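Local coordinates for protein HP1028 (Helicobacter pylori, PDB 4INN) that belongs to the lipocalin family and probably binds or transports a small ligand within its beta-barrel, at residues Gln128-Ser138 against Gly147-Leu155; Lys61-Asp69 against Lys92-Lys102. The protein carries 1 engineered substitution. All coordinates share one frame; numbering follows the deposited sequence.

Contact 1. Residues Gln128-Ser138 against Gly147-Leu155; sequences QNSNGDLEFTS and GKTFTWKRL
Leu134, Phe136 and Ser138 exchange paired backbone hydrogen bonds with Trp152, Phe150 and Lys148, so strands 134-138 and 147-154 form an antiparallel hairpin with axes 4.4 Å apart at closest approach and N-to-C directions 152° apart. On the face carrying these residues, the Phe136 ring lies face-to-face on the six-membered ring of Trp152, planes 10° apart and centroids 4.0 Å apart. Trp152 CZ2 sits over the middle of the phenyl ring, while Phe136 CB makes a CH-pi contact over the five-membered ring. With CG anti to its backbone N (chi1 177°), Phe136 leans from its own partner Phe150 toward this diagonal neighbour. The edge of Phe150 meets Phe136 O and Ser138 CB.

On the opposite face of the sheet, Thr137 OG1 and Thr149 OG1 share a hydrogen bond of 2.7 Å; beta-branched threonine suits an extended strand and also supplies this polar link. Just before strand 134-138, Asn129-Gly132 forms a type I turn ending on Gly132 at positive phi, which glycine adopts readily. Asn131 OD1 accepts from Asp133 N in an Asx turn, and Asp133 OD2, met from above its carboxylate plane, accepts from Arg154 N at 2.9 Å. Arg154 NH2 hydrogen-bonds to Pro37 O. Backbone bonds from Glu135 and Thr137 join the hairpin to strand 120-128, and the backbone of Lys153 bonds to that of Gln41 in strand 38-41, continuing the barrel wall on both flanks.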
loop_
_atom_site.group_PDB
_atom_site.type_symbol
_atom_site.label_atom_id
_atom_site.label_comp_id
_atom_site.label_asym_id
_atom_site.label_seq_id
_atom_site.Cartn_x
_atom_site.Cartn_y
_atom_site.Cartn_z
ATOM N N GLN A 128 -5.093 -9.847 -8.432
ATOM C CA GLN A 128 -3.755 -9.827 -9.017
ATOM C C GLN A 128 -3.714 -10.509 -10.393
ATOM O O GLN A 128 -4.286 -11.578 -10.569
ATOM C CB GLN A 128 -2.788 -10.525 -8.084
ATOM C CG GLN A 128 -1.355 -10.533 -8.610
ATOM C CD GLN A 128 -0.331 -10.865 -7.558
ATOM O OE1 GLN A 128 -0.553 -11.684 -6.683
ATOM N NE2 GLN A 128 0.812 -10.224 -7.654
ATOM N N ASN A 129 -3.015 -9.900 -11.352
ATOM C CA ASN A 129 -2.878 -10.451 -12.701
ATOM C C ASN A 129 -1.792 -11.487 -12.732
ATOM O O ASN A 129 -1.069 -11.674 -11.760
ATOM C CB ASN A 129 -2.535 -9.379 -13.727
ATOM C CG ASN A 129 -3.547 -8.237 -13.778
ATOM O OD1 ASN A 129 -3.208 -7.131 -14.210
ATOM N ND2 ASN A 129 -4.776 -8.489 -13.359
ATOM N N SER A 130 -1.676 -12.179 -13.857
ATOM C CA SER A 130 -0.738 -13.304 -13.959
ATOM C C SER A 130 0.706 -12.814 -14.084
ATOM O O SER A 130 1.601 -13.504 -13.659
ATOM C CB SER A 130 -1.134 -14.262 -15.105
ATOM O OG SER A 130 -0.755 -13.729 -16.363
ATOM N N ASN A 131 0.930 -11.621 -14.623
ATOM C CA ASN A 131 2.272 -10.982 -14.555
ATOM C C ASN A 131 2.629 -10.359 -13.178
ATOM O O ASN A 131 3.748 -9.826 -12.993
ATOM C CB ASN A 131 2.430 -9.915 -15.635
ATOM C CG ASN A 131 1.581 -8.688 -15.372
ATOM O OD1 ASN A 131 0.613 -8.735 -14.631
ATOM N ND2 ASN A 131 1.934 -7.587 -15.998
ATOM N N GLY A 132 1.674 -10.426 -12.239
ATOM C CA GLY A 132 1.862 -9.966 -10.869
ATOM C C GLY A 132 1.225 -8.620 -10.560
ATOM O O GLY A 132 1.123 -8.260 -9.408
ATOM N N ASP A 133 0.799 -7.883 -11.584
ATOM C CA ASP A 133 0.277 -6.516 -11.408
ATOM C C ASP A 133 -1.014 -6.578 -10.625
ATOM O O ASP A 133 -1.666 -7.603 -10.617
ATOM C CB ASP A 133 0.015 -5.845 -12.750
ATOM C CG ASP A 133 1.287 -5.337 -13.423
ATOM O OD1 ASP A 133 1.166 -4.609 -14.462
ATOM O OD2 ASP A 133 2.403 -5.641 -12.924
ATOM N N LEU A 134 -1.361 -5.492 -9.942
ATOM C CA LEU A 134 -2.556 -5.477 -9.136
ATOM C C LEU A 134 -3.580 -4.574 -9.760
ATOM O O LEU A 134 -3.246 -3.530 -10.316
ATOM C CB LEU A 134 -2.281 -4.984 -7.718
ATOM C CG LEU A 134 -1.149 -5.598 -6.905
ATOM C CD1 LEU A 134 -1.189 -4.989 -5.503
ATOM C CD2 LEU A 134 -1.194 -7.114 -6.803
ATOM N N GLU A 135 -4.828 -5.007 -9.678
ATOM C CA GLU A 135 -5.973 -4.143 -9.863
ATOM C C GLU A 135 -6.463 -3.817 -8.465
ATOM O O GLU A 135 -7.031 -4.670 -7.804
ATOM C CB GLU A 135 -7.063 -4.832 -10.660
ATOM C CG GLU A 135 -6.555 -5.436 -11.948
ATOM C CD GLU A 135 -7.664 -5.603 -12.960
ATOM O OE1 GLU A 135 -8.599 -6.423 -12.740
ATOM O OE2 GLU A 135 -7.602 -4.878 -13.979
ATOM N N PHE A 136 -6.229 -2.581 -8.035
ATOM C CA PHE A 136 -6.373 -2.187 -6.645
ATOM C C PHE A 136 -7.605 -1.302 -6.510
ATOM O O PHE A 136 -7.627 -0.177 -7.041
ATOM C CB PHE A 136 -5.110 -1.436 -6.233
ATOM C CG PHE A 136 -5.138 -0.906 -4.848
ATOM C CD1 PHE A 136 -4.532 -1.597 -3.827
ATOM C CD2 PHE A 136 -5.740 0.320 -4.563
ATOM C CE1 PHE A 136 -4.544 -1.109 -2.541
ATOM C CE2 PHE A 136 -5.752 0.815 -3.268
ATOM C CZ PHE A 136 -5.154 0.098 -2.264
ATOM N N THR A 137 -8.626 -1.809 -5.831
ATOM C CA THR A 137 -9.922 -1.156 -5.793
ATOM C C THR A 137 -10.133 -0.469 -4.476
ATOM O O THR A 137 -10.262 -1.114 -3.455
ATOM C CB THR A 137 -11.102 -2.142 -6.016
ATOM O OG1 THR A 137 -11.015 -2.757 -7.318
ATOM C CG2 THR A 137 -12.483 -1.396 -5.876
ATOM N N SER A 138 -10.221 0.849 -4.524
ATOM C CA SER A 138 -10.375 1.689 -3.337
ATOM C C SER A 138 -11.783 2.328 -3.233
ATOM O O SER A 138 -12.250 2.969 -4.174
ATOM C CB SER A 138 -9.327 2.780 -3.416
ATOM O OG SER A 138 -8.930 3.147 -2.121
ATOM N N GLY A 147 -16.517 2.906 -5.407
ATOM C CA GLY A 147 -15.084 3.151 -5.363
ATOM C C GLY A 147 -14.486 3.154 -6.752
ATOM O O GLY A 147 -15.216 3.225 -7.729
ATOM N N LYS A 148 -13.159 3.059 -6.828
ATOM C CA LYS A 148 -12.420 3.168 -8.090
ATOM C C LYS A 148 -11.317 2.133 -8.155
ATOM O O LYS A 148 -10.805 1.709 -7.140
ATOM C CB LYS A 148 -11.814 4.568 -8.206
ATOM C CG LYS A 148 -11.270 4.883 -9.597
ATOM C CD LYS A 148 -11.209 6.394 -9.855
ATOM C CE LYS A 148 -10.918 6.718 -11.320
ATOM N NZ LYS A 148 -9.615 6.133 -11.751
ATOM N N THR A 149 -10.928 1.745 -9.354
ATOM C CA THR A 149 -9.927 0.675 -9.513
ATOM C C THR A 149 -8.725 1.265 -10.214
ATOM O O THR A 149 -8.864 2.003 -11.175
ATOM C CB THR A 149 -10.496 -0.574 -10.272
ATOM O OG1 THR A 149 -11.486 -1.216 -9.457
ATOM C CG2 THR A 149 -9.409 -1.596 -10.581
ATOM N N PHE A 150 -7.540 0.971 -9.686
ATOM C CA PHE A 150 -6.286 1.499 -10.222
ATOM C C PHE A 150 -5.386 0.344 -10.588
ATOM O O PHE A 150 -5.558 -0.782 -10.089
ATOM C CB PHE A 150 -5.607 2.313 -9.139
ATOM C CG PHE A 150 -6.393 3.534 -8.677
ATOM C CD1 PHE A 150 -6.271 4.727 -9.328
ATOM C CD2 PHE A 150 -7.198 3.477 -7.538
ATOM C CE1 PHE A 150 -6.946 5.842 -8.887
ATOM C CE2 PHE A 150 -7.893 4.570 -7.099
ATOM C CZ PHE A 150 -7.775 5.766 -7.778
ATOM N N THR A 151 -4.392 0.569 -11.421
ATOM C CA THR A 151 -3.449 -0.518 -11.615
ATOM C C THR A 151 -2.025 -0.221 -11.117
ATOM O O THR A 151 -1.409 0.761 -11.479
ATOM C CB THR A 151 -3.577 -1.236 -12.985
ATOM O OG1 THR A 151 -2.283 -1.449 -13.550
ATOM C CG2 THR A 151 -4.445 -0.498 -13.923
ATOM N N TRP A 152 -1.548 -1.106 -10.250
ATOM C CA TRP A 152 -0.263 -0.990 -9.569
ATOM C C TRP A 152 0.690 -2.018 -10.186
ATOM O O TRP A 152 0.408 -3.215 -10.105
ATOM C CB TRP A 152 -0.454 -1.313 -8.085
ATOM C CG TRP A 152 -1.182 -0.261 -7.325
ATOM C CD1 TRP A 152 -1.968 0.707 -7.834
ATOM C CD2 TRP A 152 -1.199 -0.087 -5.912
ATOM N NE1 TRP A 152 -2.456 1.504 -6.844
ATOM C CE2 TRP A 152 -2.008 1.036 -5.644
ATOM C CE3 TRP A 152 -0.585 -0.753 -4.843
ATOM C CZ2 TRP A 152 -2.237 1.516 -4.356
ATOM C CZ3 TRP A 152 -0.807 -0.282 -3.551
ATOM C CH2 TRP A 152 -1.629 0.853 -3.319
ATOM N N LYS A 153 1.773 -1.554 -10.821
ATOM C CA LYS A 153 2.687 -2.448 -11.501
ATOM C C LYS A 153 3.580 -3.144 -10.506
ATOM O O LYS A 153 4.144 -2.506 -9.630
ATOM C CB LYS A 153 3.613 -1.703 -12.477
ATOM C CG LYS A 153 3.112 -1.589 -13.911
ATOM C CD LYS A 153 2.742 -0.145 -14.267
ATOM C CE LYS A 153 3.972 0.686 -14.645
ATOM N NZ LYS A 153 4.205 1.917 -13.806
ATOM N N ARG A 154 3.759 -4.448 -10.683
ATOM C CA ARG A 154 4.748 -5.171 -9.932
ATOM C C ARG A 154 6.145 -4.896 -10.450
ATOM O O ARG A 154 6.372 -4.911 -11.646
ATOM C CB ARG A 154 4.493 -6.662 -9.991
ATOM C CG ARG A 154 5.154 -7.320 -8.806
ATOM C CD ARG A 154 5.247 -8.786 -8.981
ATOM N NE ARG A 154 6.129 -9.342 -7.970
ATOM C CZ ARG A 154 5.755 -9.732 -6.768
ATOM N NH1 ARG A 154 4.493 -9.608 -6.371
ATOM N NH2 ARG A 154 6.658 -10.232 -5.953
ATOM N N LEU A 155 7.088 -4.658 -9.552
ATOM C CA LEU A 155 8.481 -4.528 -9.934
ATOM C C LEU A 155 9.205 -5.856 -9.812
ATOM O O LEU A 155 8.953 -6.648 -8.905
ATOM C CB LEU A 155 9.176 -3.533 -9.037
ATOM C CG LEU A 155 9.142 -2.083 -9.474
ATOM C CD1 LEU A 155 7.794 -1.628 -9.924
ATOM C CD2 LEU A 155 9.666 -1.252 -8.311
#

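Contact 2. Residues Lys61-Asp69 against Lys92-Lys102; sequences KFYAYGISD and KGVVFLSDLIK
The Phe96 ring turns its edge to the backbone of the facing strand, with Tyr65 C and Gly66 N in its plane; Tyr65 C is 3.7 Å from Phe96 CE2. Tyr63 carries Asp99 N over one face of its ring and Val95 CG1 near its edge, while Ser98 CB approaches Tyr63 CD1 obliquely at 3.5 Å. The small serine lets the broad ring lie close against the chain. Toward the start of strand 61-69, Leu100 O lies near the plane of the Phe62 ring, at its edge, and the same ring meets Tyr108 edge-to-face.

Strands 61-69 and 95-102 are antiparallel neighbours in the lipocalin-type barrel, but their pairing is irregular. Phe96 and Leu97 both face Ala64 in a classic beta bulge, and Ala64 O accepts from both, at 3.0 Å from Phe96 N and 3.3 Å from Leu97 N. Alanine fits here: its small CB touches both Leu97 CB, at 3.9 Å, and the CZ corner of the Phe96 ring. Phe96 reaches this place with CG between its backbone N and carbonyl carbon (chi1 71°). The register shifts between the Phe62-Leu100 and Ala64-Leu97 pairs, where Asp99 takes a positive phi.

Past the bulge, Gly93 N bonds to Gly66 O, and Lys92, bent at chi2 (-44°), runs along Ile67 and Ser68. Its length carries NZ to Asp69 OD2 in a 3.2 Å salt bridge made from above the carboxylate plane; Asp69 OD1 has a long, weak ion pair with Lys49. The Tyr65 ring packs on Leu170 and Val173 of helix 170-174, and its OH bonds to Phe168 N. At the opposite end the aliphatic chain of Lys61 lies alongside Ile101, with Lys61 CG 3.5 Å from Ile101 CD1.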
loop_
_atom_site.group_PDB
_atom_site.type_symbol
_atom_site.label_atom_id
_atom_site.label_comp_id
_atom_site.label_asym_id
_atom_site.label_seq_id
_atom_site.Cartn_x
_atom_site.Cartn_y
_atom_site.Cartn_z
ATOM N N LYS A 61 -2.508 -12.491 7.183
ATOM C CA LYS A 61 -3.138 -11.422 6.409
ATOM C C LYS A 61 -2.058 -10.557 5.792
ATOM O O LYS A 61 -0.902 -10.576 6.241
ATOM C CB LYS A 61 -4.046 -10.550 7.274
ATOM C CG LYS A 61 -5.043 -11.270 8.171
ATOM C CD LYS A 61 -5.792 -10.252 9.014
ATOM C CE LYS A 61 -6.514 -10.872 10.197
ATOM N NZ LYS A 61 -7.865 -11.358 9.811
ATOM N N PHE A 62 -2.452 -9.776 4.784
ATOM C CA PHE A 62 -1.519 -8.939 4.022
ATOM C C PHE A 62 -1.652 -7.479 4.369
ATOM O O PHE A 62 -2.749 -7.005 4.672
ATOM C CB PHE A 62 -1.686 -9.205 2.532
ATOM C CG PHE A 62 -1.391 -10.631 2.194
ATOM C CD1 PHE A 62 -0.094 -11.029 1.867
ATOM C CD2 PHE A 62 -2.380 -11.624 2.356
ATOM C CE1 PHE A 62 0.169 -12.361 1.610
ATOM C CE2 PHE A 62 -2.088 -12.960 2.117
ATOM C CZ PHE A 62 -0.824 -13.328 1.746
ATOM N N TYR A 63 -0.505 -6.805 4.356
ATOM C CA TYR A 63 -0.389 -5.428 4.767
ATOM C C TYR A 63 0.483 -4.708 3.739
ATOM O O TYR A 63 1.151 -5.365 2.972
ATOM C CB TYR A 63 0.306 -5.354 6.132
ATOM C CG TYR A 63 -0.394 -6.050 7.258
ATOM C CD1 TYR A 63 -1.158 -5.337 8.166
ATOM C CD2 TYR A 63 -0.287 -7.433 7.422
ATOM C CE1 TYR A 63 -1.819 -5.968 9.199
ATOM C CE2 TYR A 63 -0.936 -8.078 8.448
ATOM C CZ TYR A 63 -1.694 -7.339 9.328
ATOM O OH TYR A 63 -2.341 -7.988 10.337
ATOM N N ALA A 64 0.510 -3.371 3.757
ATOM C CA ALA A 64 1.463 -2.615 2.949
ATOM C C ALA A 64 1.952 -1.329 3.628
ATOM O O ALA A 64 1.203 -0.699 4.402
ATOM C CB ALA A 64 0.851 -2.274 1.598
ATOM N N TYR A 65 3.196 -0.938 3.313
ATOM C CA TYR A 65 3.764 0.339 3.783
ATOM C C TYR A 65 4.420 1.059 2.600
ATOM O O TYR A 65 4.655 0.451 1.566
ATOM C CB TYR A 65 4.776 0.118 4.918
ATOM C CG TYR A 65 6.088 -0.494 4.455
ATOM C CD1 TYR A 65 7.116 0.305 3.990
ATOM C CD2 TYR A 65 6.289 -1.859 4.484
ATOM C CE1 TYR A 65 8.309 -0.234 3.565
ATOM C CE2 TYR A 65 7.492 -2.412 4.040
ATOM C CZ TYR A 65 8.487 -1.595 3.566
ATOM O OH TYR A 65 9.660 -2.137 3.113
ATOM N N GLY A 66 4.682 2.356 2.726
ATOM C CA GLY A 66 5.220 3.141 1.606
ATOM C C GLY A 66 6.732 3.235 1.701
ATOM O O GLY A 66 7.270 3.364 2.778
ATOM N N ILE A 67 7.422 3.164 0.574
ATOM C CA ILE A 67 8.866 3.213 0.573
ATOM C C ILE A 67 9.322 4.631 0.231
ATOM O O ILE A 67 9.971 5.285 1.031
ATOM C CB ILE A 67 9.425 2.167 -0.414
ATOM C CG1 ILE A 67 9.220 0.767 0.163
ATOM C CG2 ILE A 67 10.897 2.431 -0.740
ATOM C CD1 ILE A 67 9.481 -0.314 -0.841
ATOM N N SER A 68 8.954 5.097 -0.957
ATOM C CA SER A 68 9.233 6.469 -1.400
ATOM C C SER A 68 8.355 6.801 -2.599
ATOM O O SER A 68 7.742 5.918 -3.206
ATOM C CB SER A 68 10.704 6.655 -1.786
ATOM O OG SER A 68 11.095 5.711 -2.789
ATOM N N ASP A 69 8.309 8.078 -2.936
ATOM C CA ASP A 69 7.650 8.537 -4.129
ATOM C C ASP A 69 8.565 8.296 -5.287
ATOM O O ASP A 69 9.776 8.295 -5.157
ATOM C CB ASP A 69 7.326 10.036 -4.042
ATOM C CG ASP A 69 6.263 10.359 -2.974
ATOM O OD1 ASP A 69 6.265 11.515 -2.485
ATOM O OD2 ASP A 69 5.444 9.473 -2.612
ATOM N N LYS A 92 6.382 7.336 5.236
ATOM C CA LYS A 92 7.183 6.274 4.694
ATOM C C LYS A 92 7.639 5.356 5.805
ATOM O O LYS A 92 7.995 5.812 6.864
ATOM C CB LYS A 92 8.384 6.880 3.965
ATOM C CG LYS A 92 7.994 7.645 2.681
ATOM C CD LYS A 92 6.950 6.900 1.821
ATOM C CE LYS A 92 6.714 7.545 0.465
ATOM N NZ LYS A 92 5.568 8.488 0.463
ATOM N N GLY A 93 7.590 4.052 5.567
ATOM C CA GLY A 93 8.010 3.058 6.568
ATOM C C GLY A 93 6.865 2.717 7.488
ATOM O O GLY A 93 7.033 1.981 8.431
ATOM N N VAL A 94 5.684 3.234 7.178
ATOM C CA VAL A 94 4.521 3.106 8.003
ATOM C C VAL A 94 3.405 2.391 7.234
ATOM O O VAL A 94 3.155 2.659 6.056
ATOM C CB VAL A 94 4.051 4.497 8.448
ATOM C CG1 VAL A 94 2.658 4.461 9.081
ATOM C CG2 VAL A 94 5.070 5.090 9.414
ATOM N N VAL A 95 2.721 1.503 7.947
ATOM C CA VAL A 95 1.629 0.732 7.430
ATOM C C VAL A 95 0.432 1.593 7.156
ATOM O O VAL A 95 -0.133 2.190 8.069
ATOM C CB VAL A 95 1.212 -0.340 8.426
ATOM C CG1 VAL A 95 -0.103 -0.971 8.008
ATOM C CG2 VAL A 95 2.311 -1.381 8.557
ATOM N N PHE A 96 0.035 1.639 5.889
ATOM C CA PHE A 96 -1.191 2.338 5.493
ATOM C C PHE A 96 -2.285 1.368 5.069
ATOM O O PHE A 96 -3.448 1.768 4.970
ATOM C CB PHE A 96 -0.907 3.349 4.380
ATOM C CG PHE A 96 -0.602 2.729 3.052
ATOM C CD1 PHE A 96 -1.609 2.497 2.145
ATOM C CD2 PHE A 96 0.694 2.403 2.718
ATOM C CE1 PHE A 96 -1.351 1.915 0.946
ATOM C CE2 PHE A 96 0.978 1.807 1.497
ATOM C CZ PHE A 96 -0.058 1.555 0.608
ATOM N N LEU A 97 -1.927 0.107 4.817
ATOM C CA LEU A 97 -2.900 -0.899 4.392
ATOM C C LEU A 97 -2.781 -2.099 5.297
ATOM O O LEU A 97 -1.693 -2.570 5.555
ATOM C CB LEU A 97 -2.660 -1.293 2.936
ATOM C CG LEU A 97 -3.429 -2.432 2.251
ATOM C CD1 LEU A 97 -4.882 -2.520 2.661
ATOM C CD2 LEU A 97 -3.410 -2.208 0.756
ATOM N N SER A 98 -3.907 -2.583 5.783
ATOM C CA SER A 98 -3.935 -3.721 6.677
ATOM C C SER A 98 -5.165 -4.576 6.447
ATOM O O SER A 98 -6.134 -4.131 5.835
ATOM C CB SER A 98 -3.912 -3.237 8.126
ATOM O OG SER A 98 -4.511 -1.969 8.218
ATOM N N ASP A 99 -5.046 -5.827 6.899
ATOM C CA ASP A 99 -6.124 -6.790 7.087
ATOM C C ASP A 99 -6.641 -7.418 5.814
ATOM O O ASP A 99 -7.756 -7.943 5.787
ATOM C CB ASP A 99 -7.267 -6.204 7.949
ATOM C CG ASP A 99 -6.865 -5.989 9.441
ATOM O OD1 ASP A 99 -5.870 -6.591 9.968
ATOM O OD2 ASP A 99 -7.572 -5.185 10.089
ATOM N N LEU A 100 -5.827 -7.432 4.765
ATOM C CA LEU A 100 -6.241 -8.093 3.503
ATOM C C LEU A 100 -6.179 -9.597 3.646
ATOM O O LEU A 100 -5.147 -10.121 4.025
ATOM C CB LEU A 100 -5.360 -7.696 2.319
ATOM C CG LEU A 100 -5.834 -6.578 1.402
ATOM C CD1 LEU A 100 -4.788 -6.403 0.325
ATOM C CD2 LEU A 100 -7.178 -6.867 0.776
ATOM N N ILE A 101 -7.288 -10.270 3.337
ATOM C CA ILE A 101 -7.380 -11.717 3.378
ATOM C C ILE A 101 -7.418 -12.265 1.963
ATOM O O ILE A 101 -8.223 -11.840 1.141
ATOM C CB ILE A 101 -8.700 -12.202 4.028
ATOM C CG1 ILE A 101 -9.060 -11.439 5.283
ATOM C CG2 ILE A 101 -8.639 -13.679 4.320
ATOM C CD1 ILE A 101 -8.003 -11.452 6.316
ATOM N N LYS A 102 -6.587 -13.265 1.717
ATOM C CA LYS A 102 -6.656 -14.062 0.496
ATOM C C LYS A 102 -7.928 -14.922 0.493
ATOM O O LYS A 102 -8.108 -15.739 1.379
ATOM C CB LYS A 102 -5.442 -14.975 0.457
ATOM C CG LYS A 102 -5.181 -15.757 -0.821
ATOM C CD LYS A 102 -3.683 -16.126 -0.824
ATOM C CE LYS A 102 -3.352 -17.361 -1.630
ATOM N NZ LYS A 102 -4.029 -17.287 -2.945
#

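Overall arrangement
Contacts 1 and 2 are two strand pairings in one closed antiparallel barrel, in series along the chain, their centres about 14 Å apart. They meet through inward-facing side chains: Phe136 CE1 of contact 1 packs on Leu97 CD2 of contact 2 at 3.7 Å, and Trp152 CH2 comes within 4.3 Å of Phe96 CZ. The aromatic stack of one wall therefore rests on the bulge residues of the other. Contact 1 also supplies Ser138, Gly147, Lys148 and Phe150 to the pocket holding a polyethylene glycol fragment, whose nearest atom is about 3 Å from Gly147. That molecule probably came from the crystallisation liquor but may mark a ligand-binding site.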